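Local coordinates for protein dipicolinate synthase subunit A (Bacillus halodurans, PDB 3D4O) that probably catalyses, as subunit A of dipicolinate synthase, a nicotinamide-cofactor-dependent step in making dipicolinate, at residues 56-62 / 90-95; 123-129 / 280-285. All coordinates share one frame; numbering follows the deposited sequence.

Contact 1: 56-62 / 90-95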
loop_
_atom_site.group_PDB
_atom_site.type_symbol
_atom_site.label_atom_id
_atom_site.label_comp_id
_atom_site.label_asym_id
_atom_site.label_seq_id
_atom_site.Cartn_x
_atom_site.Cartn_y
_atom_site.Cartn_z
ATOM N N TRP C 56 -3.109 -18.746 -38.562
ATOM C CA TRP C 56 -1.660 -18.532 -38.359
ATOM C C TRP C 56 -0.874 -18.050 -39.557
ATOM O O TRP C 56 0.045 -17.263 -39.398
ATOM C CB TRP C 56 -0.956 -19.767 -37.754
ATOM C CG TRP C 56 -1.532 -20.204 -36.449
ATOM C CD1 TRP C 56 -2.364 -21.274 -36.230
ATOM C CD2 TRP C 56 -1.393 -19.544 -35.193
ATOM N NE1 TRP C 56 -2.723 -21.331 -34.904
ATOM C CE2 TRP C 56 -2.139 -20.281 -34.247
ATOM C CE3 TRP C 56 -0.696 -18.407 -34.769
ATOM C CZ2 TRP C 56 -2.202 -19.919 -32.909
ATOM C CZ3 TRP C 56 -0.761 -18.053 -33.438
ATOM C CH2 TRP C 56 -1.514 -18.799 -32.525
ATOM N N ASN C 57 -1.226 -18.519 -40.746
ATOM C CA ASN C 57 -0.439 -18.166 -41.953
ATOM C C ASN C 57 -0.696 -16.749 -42.494
ATOM O O ASN C 57 -0.185 -16.380 -43.550
ATOM C CB ASN C 57 -0.462 -19.269 -43.048
ATOM C CG ASN C 57 -1.836 -19.593 -43.550
ATOM O OD1 ASN C 57 -2.760 -18.789 -43.430
ATOM N ND2 ASN C 57 -1.988 -20.786 -44.133
ATOM N N THR C 58 -1.435 -15.940 -41.732
ATOM C CA THR C 58 -1.704 -14.537 -42.150
ATOM C C THR C 58 -1.323 -13.513 -41.078
ATOM O O THR C 58 -1.477 -12.300 -41.241
ATOM C CB THR C 58 -3.179 -14.328 -42.566
ATOM O OG1 THR C 58 -4.049 -14.617 -41.464
ATOM C CG2 THR C 58 -3.532 -15.233 -43.741
ATOM N N VAL C 59 -0.774 -14.040 -40.001
ATOM C CA VAL C 59 -0.381 -13.275 -38.814
ATOM C C VAL C 59 1.010 -12.675 -38.905
ATOM O O VAL C 59 2.002 -13.392 -39.038
ATOM C CB VAL C 59 -0.446 -14.193 -37.590
ATOM C CG1 VAL C 59 0.148 -13.529 -36.395
ATOM C CG2 VAL C 59 -1.910 -14.655 -37.371
ATOM N N ASP C 60 1.081 -11.355 -38.826
ATOM C CA ASP C 60 2.369 -10.654 -38.930
ATOM C C ASP C 60 3.041 -10.587 -37.568
ATOM O O ASP C 60 4.244 -10.312 -37.451
ATOM C CB ASP C 60 2.216 -9.214 -39.446
ATOM C CG ASP C 60 1.479 -9.123 -40.784
ATOM O OD1 ASP C 60 2.132 -9.098 -41.841
ATOM O OD2 ASP C 60 0.241 -9.050 -40.777
ATOM N N ALA C 61 2.252 -10.817 -36.528
ATOM C CA ALA C 61 2.788 -10.713 -35.175
ATOM C C ALA C 61 1.931 -11.302 -34.080
ATOM O O ALA C 61 0.707 -11.206 -34.073
ATOM C CB ALA C 61 3.107 -9.264 -34.848
ATOM N N ILE C 62 2.648 -11.892 -33.134
ATOM C CA ILE C 62 2.059 -12.511 -31.965
ATOM C C ILE C 62 2.457 -11.753 -30.721
ATOM O O ILE C 62 3.626 -11.627 -30.417
ATOM C CB ILE C 62 2.501 -13.970 -31.853
ATOM C CG1 ILE C 62 2.097 -14.714 -33.135
ATOM C CG2 ILE C 62 1.930 -14.613 -30.574
ATOM C CD1 ILE C 62 2.373 -16.200 -33.101
HETATM N N MSE C 90 1.795 -24.179 -33.941
HETATM C CA MSE C 90 1.086 -22.942 -34.267
HETATM C C MSE C 90 2.045 -21.932 -34.865
HETATM O O MSE C 90 1.771 -21.306 -35.871
HETATM C CB MSE C 90 0.450 -22.343 -33.007
HETATM C CG MSE C 90 -0.705 -23.172 -32.486
HETATM SE SE MSE C 90 -1.341 -22.678 -30.698
HETATM C CE MSE C 90 -2.538 -24.237 -30.530
ATOM N N ILE C 91 3.203 -21.831 -34.246
ATOM C CA ILE C 91 4.206 -20.817 -34.609
ATOM C C ILE C 91 4.812 -21.023 -35.991
ATOM O O ILE C 91 5.135 -20.053 -36.677
ATOM C CB ILE C 91 5.258 -20.683 -33.488
ATOM C CG1 ILE C 91 4.548 -20.126 -32.253
ATOM C CG2 ILE C 91 6.386 -19.722 -33.860
ATOM C CD1 ILE C 91 5.366 -20.100 -31.004
ATOM N N GLU C 92 4.870 -22.285 -36.425
ATOM C CA GLU C 92 5.480 -22.655 -37.723
ATOM C C GLU C 92 4.515 -22.389 -38.866
ATOM O O GLU C 92 4.899 -22.401 -40.049
ATOM C CB GLU C 92 5.859 -24.141 -37.767
ATOM C CG GLU C 92 4.704 -25.040 -38.220
ATOM C CD GLU C 92 4.920 -26.473 -37.917
ATOM O OE1 GLU C 92 6.049 -26.827 -37.514
ATOM O OE2 GLU C 92 3.943 -27.232 -38.073
ATOM N N LYS C 93 3.244 -22.229 -38.504
ATOM C CA LYS C 93 2.206 -21.920 -39.485
ATOM C C LYS C 93 2.270 -20.451 -39.835
ATOM O O LYS C 93 1.699 -20.031 -40.827
ATOM C CB LYS C 93 0.782 -22.267 -39.033
ATOM C CG LYS C 93 0.262 -23.638 -39.493
ATOM C CD LYS C 93 0.367 -24.720 -38.442
ATOM C CE LYS C 93 -0.608 -24.461 -37.286
ATOM N NZ LYS C 93 -0.524 -25.448 -36.164
ATOM N N THR C 94 2.983 -19.668 -39.025
ATOM C CA THR C 94 3.065 -18.218 -39.266
ATOM C C THR C 94 3.971 -17.917 -40.462
ATOM O O THR C 94 4.733 -18.780 -40.900
ATOM C CB THR C 94 3.521 -17.425 -38.013
ATOM O OG1 THR C 94 4.874 -17.750 -37.682
ATOM C CG2 THR C 94 2.602 -17.709 -36.808
ATOM N N PRO C 95 3.842 -16.717 -41.043
ATOM C CA PRO C 95 4.743 -16.359 -42.120
ATOM C C PRO C 95 6.130 -16.141 -41.580
ATOM O O PRO C 95 6.321 -15.900 -40.384
ATOM C CB PRO C 95 4.171 -15.043 -42.659
ATOM C CG PRO C 95 2.806 -14.924 -42.093
ATOM C CD PRO C 95 2.811 -15.692 -40.825
#

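Contact 2: 123-129 / 280-285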
loop_
_atom_site.group_PDB
_atom_site.type_symbol
_atom_site.label_atom_id
_atom_site.label_comp_id
_atom_site.label_asym_id
_atom_site.label_seq_id
_atom_site.Cartn_x
_atom_site.Cartn_y
_atom_site.Cartn_z
ATOM N N LEU C 123 10.353 -7.200 -24.645
ATOM C CA LEU C 123 10.254 -5.766 -24.386
ATOM C C LEU C 123 10.943 -5.332 -23.117
ATOM O O LEU C 123 11.397 -4.177 -23.015
ATOM C CB LEU C 123 8.789 -5.276 -24.386
ATOM C CG LEU C 123 8.081 -5.418 -25.756
ATOM C CD1 LEU C 123 6.621 -4.949 -25.665
ATOM C CD2 LEU C 123 8.837 -4.681 -26.903
HETATM N N MSE C 124 11.079 -6.246 -22.168
HETATM C CA MSE C 124 11.680 -5.881 -20.868
HETATM C C MSE C 124 13.198 -5.777 -20.935
HETATM O O MSE C 124 13.834 -5.345 -19.988
HETATM C CB MSE C 124 11.223 -6.801 -19.732
HETATM C CG MSE C 124 9.736 -6.619 -19.412
HETATM SE SE MSE C 124 9.398 -4.839 -18.634
HETATM C CE MSE C 124 10.221 -5.311 -16.961
ATOM N N GLU C 125 13.764 -6.133 -22.074
ATOM C CA GLU C 125 15.216 -5.995 -22.268
ATOM C C GLU C 125 15.564 -4.601 -22.752
ATOM O O GLU C 125 16.732 -4.273 -22.928
ATOM C CB GLU C 125 15.766 -7.020 -23.250
ATOM C CG GLU C 125 15.831 -8.363 -22.614
ATOM C CD GLU C 125 16.358 -9.438 -23.525
ATOM O OE1 GLU C 125 16.622 -9.189 -24.718
ATOM O OE2 GLU C 125 16.478 -10.563 -23.019
ATOM N N ARG C 126 14.545 -3.801 -23.026
ATOM C CA ARG C 126 14.800 -2.429 -23.454
ATOM C C ARG C 126 14.903 -1.651 -22.162
ATOM O O ARG C 126 13.936 -1.531 -21.415
ATOM C CB ARG C 126 13.706 -1.869 -24.346
ATOM C CG ARG C 126 13.345 -2.744 -25.543
ATOM C CD ARG C 126 12.988 -1.895 -26.758
ATOM N NE ARG C 126 12.430 -0.615 -26.342
ATOM C CZ ARG C 126 12.130 0.383 -27.155
ATOM N NH1 ARG C 126 12.338 0.259 -28.465
ATOM N NH2 ARG C 126 11.617 1.508 -26.638
ATOM N N ASP C 127 16.072 -1.115 -21.882
ATOM C CA ASP C 127 16.279 -0.489 -20.572
ATOM C C ASP C 127 15.290 0.612 -20.318
ATOM O O ASP C 127 14.825 0.783 -19.190
ATOM C CB ASP C 127 17.715 -0.018 -20.367
ATOM C CG ASP C 127 18.698 -1.173 -20.348
ATOM O OD1 ASP C 127 18.341 -2.259 -19.831
ATOM O OD2 ASP C 127 19.812 -1.007 -20.892
ATOM N N ASP C 128 14.915 1.320 -21.372
ATOM C CA ASP C 128 13.965 2.426 -21.199
ATOM C C ASP C 128 12.617 1.933 -20.720
ATOM O O ASP C 128 12.027 2.488 -19.772
ATOM C CB ASP C 128 13.832 3.344 -22.423
ATOM C CG ASP C 128 13.388 2.634 -23.699
ATOM O OD1 ASP C 128 13.483 1.392 -23.848
ATOM O OD2 ASP C 128 12.997 3.383 -24.600
ATOM N N ILE C 129 12.137 0.880 -21.355
ATOM C CA ILE C 129 10.825 0.327 -21.011
ATOM C C ILE C 129 10.911 -0.253 -19.606
ATOM O O ILE C 129 10.048 -0.033 -18.749
ATOM C CB ILE C 129 10.373 -0.766 -21.995
ATOM C CG1 ILE C 129 10.166 -0.195 -23.405
ATOM C CG2 ILE C 129 9.081 -1.415 -21.514
ATOM C CD1 ILE C 129 9.184 0.967 -23.437
ATOM N N ILE C 280 2.336 2.624 -22.271
ATOM C CA ILE C 280 3.754 2.627 -22.581
ATOM C C ILE C 280 4.051 1.525 -23.587
ATOM O O ILE C 280 4.726 1.751 -24.572
ATOM C CB ILE C 280 4.606 2.493 -21.353
ATOM C CG1 ILE C 280 4.631 3.855 -20.627
ATOM C CG2 ILE C 280 6.022 2.060 -21.745
ATOM C CD1 ILE C 280 5.299 3.772 -19.281
ATOM N N LEU C 281 3.464 0.355 -23.361
ATOM C CA LEU C 281 3.693 -0.793 -24.251
ATOM C C LEU C 281 3.076 -0.570 -25.603
ATOM O O LEU C 281 3.669 -0.905 -26.650
ATOM C CB LEU C 281 3.112 -2.066 -23.657
ATOM C CG LEU C 281 3.764 -2.454 -22.328
ATOM C CD1 LEU C 281 3.038 -3.665 -21.750
ATOM C CD2 LEU C 281 5.282 -2.712 -22.556
ATOM N N ALA C 282 1.882 0.014 -25.566
ATOM C CA ALA C 282 1.105 0.266 -26.787
ATOM C C ALA C 282 1.891 1.169 -27.698
ATOM O O ALA C 282 2.020 0.925 -28.886
ATOM C CB ALA C 282 -0.286 0.880 -26.473
ATOM N N ASP C 283 2.421 2.216 -27.103
ATOM C CA ASP C 283 3.206 3.207 -27.846
ATOM C C ASP C 283 4.405 2.577 -28.550
ATOM O O ASP C 283 4.695 2.888 -29.702
ATOM C CB ASP C 283 3.737 4.297 -26.924
ATOM C CG ASP C 283 2.670 5.289 -26.501
ATOM O OD1 ASP C 283 1.640 5.404 -27.193
ATOM O OD2 ASP C 283 2.894 5.973 -25.480
ATOM N N VAL C 284 5.112 1.714 -27.840
ATOM C CA VAL C 284 6.324 1.112 -28.406
ATOM C C VAL C 284 5.938 0.093 -29.472
ATOM O O VAL C 284 6.589 -0.021 -30.545
ATOM C CB VAL C 284 7.279 0.520 -27.322
ATOM C CG1 VAL C 284 6.676 -0.679 -26.620
ATOM C CG2 VAL C 284 8.592 0.121 -27.985
ATOM N N LEU C 285 4.814 -0.571 -29.221
ATOM C CA LEU C 285 4.357 -1.650 -30.102
ATOM C C LEU C 285 3.918 -1.078 -31.454
ATOM O O LEU C 285 4.183 -1.661 -32.528
ATOM C CB LEU C 285 3.252 -2.509 -29.452
ATOM C CG LEU C 285 3.728 -3.521 -28.394
ATOM C CD1 LEU C 285 2.586 -4.138 -27.570
ATOM C CD2 LEU C 285 4.510 -4.596 -29.126
#

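Contact 1: 56-62 / 90-95
In the Rossmann-like N-terminal domain, within the beta-alpha-beta unit of strand 61-63, helix 88-92 and strand 99-102, the 3-10 turn 56-58 that leads into strand 61-63 packs its Trp56 on Met90 of helix 88-92. The evidence for a CH-pi contact is direct: Met90 CB stands 3.8 Å from the centroid of the Trp56 six-membered ring, 24° off its normal. Met90 O lies over the same face nearer the five-membered ring, 3.5 Å from Trp56 CG. The extended chain of this selenomethionine then carries SE obliquely past the rim, 3.6 Å from Trp56 CZ2, a Met-aromatic contact rather than a stack. CG anti to the carbonyl carbon (chi1 -58°) lets Trp56 lay one face of its indole against Met90, while Lys93 CB packs 3.3 Å from Trp56 CB. An alanine in place of Trp56 is likely to open a gap beside Met90 CB and SE and take away the surface on which Thr94 CG2 also leans. The backbones meet as well: Thr94 CA approaches Trp56 O at 3.2 Å in a nearly straight CA-H...O contact, 165° at the hydrogen. Thr94 OG1 bonds to Ile91 O and also to Arg118, which fixes the methyl's direction. That methyl, Thr94 CG2, meets Ile62 CD1 at 4.0 Å, and the Pro95 ring sets CD 3.0 Å from Val59 O.

Contact 2: 123-129 / 280-285
The salt bridge from Arg126 NH2 to Asp128 OD2, 3.1 Å long, steadies a guanidinium that has Val284 across one of its faces. Asp128 OD1 adds two weaker bonds, from Arg126 NE and from Ile129 N, so the carboxylate ties the N-cap residue Arg126 to the first turn of helix 127-148. Val284 CG2 sits 3.5 Å above the guanidinium plane, toward its rim, and approaches NH2 of Arg126 to 3.6 Å; the valine has that methyl anti to its backbone N (CG1 at chi1 67°). The rest of the contact is apolar. Ile129 CD1 meets Ile280 CG2 at 3.7 Å, the two side chains running past each other in opposite directions, and Ile129 CG2 reaches Leu281 CD2 at 4.1 Å. Leu123 CD1 is 4.1 Å from Leu281 CD2 and equally far from Leu285 CD2, bridging side chains one turn apart on helix 274-289. That helix also meets helix 15-26, where Leu281 and Leu285 pack on Ile20; Ile280 touches Tyr132 of helix 127-148, and segment 123-129 leads from strand 119-122, outermost of its sheet within this chain, into that helix.

From the N terminus, the chain builds strands 7-11, 30-34 and 46-49 before contact 1 opens. Contact 1 closes a local loop of 27 residues, linking the approach to central strand 61-63 with the end of helix 88-92 within the first parallel sheet's domain. Strands 99-102 and 119-122 then complete that sheet, and contact 2 opens. Its loop of 150 residues holds the whole second parallel sheet, and closes when helix 274-289 returns beside helix 15-26, joining the C-terminal part of the chain to the first domain and to helix 127-148. The two contacts are therefore in series, neither nested nor crossed; their centres are 22 Å apart and their nearest atoms about 7 Å.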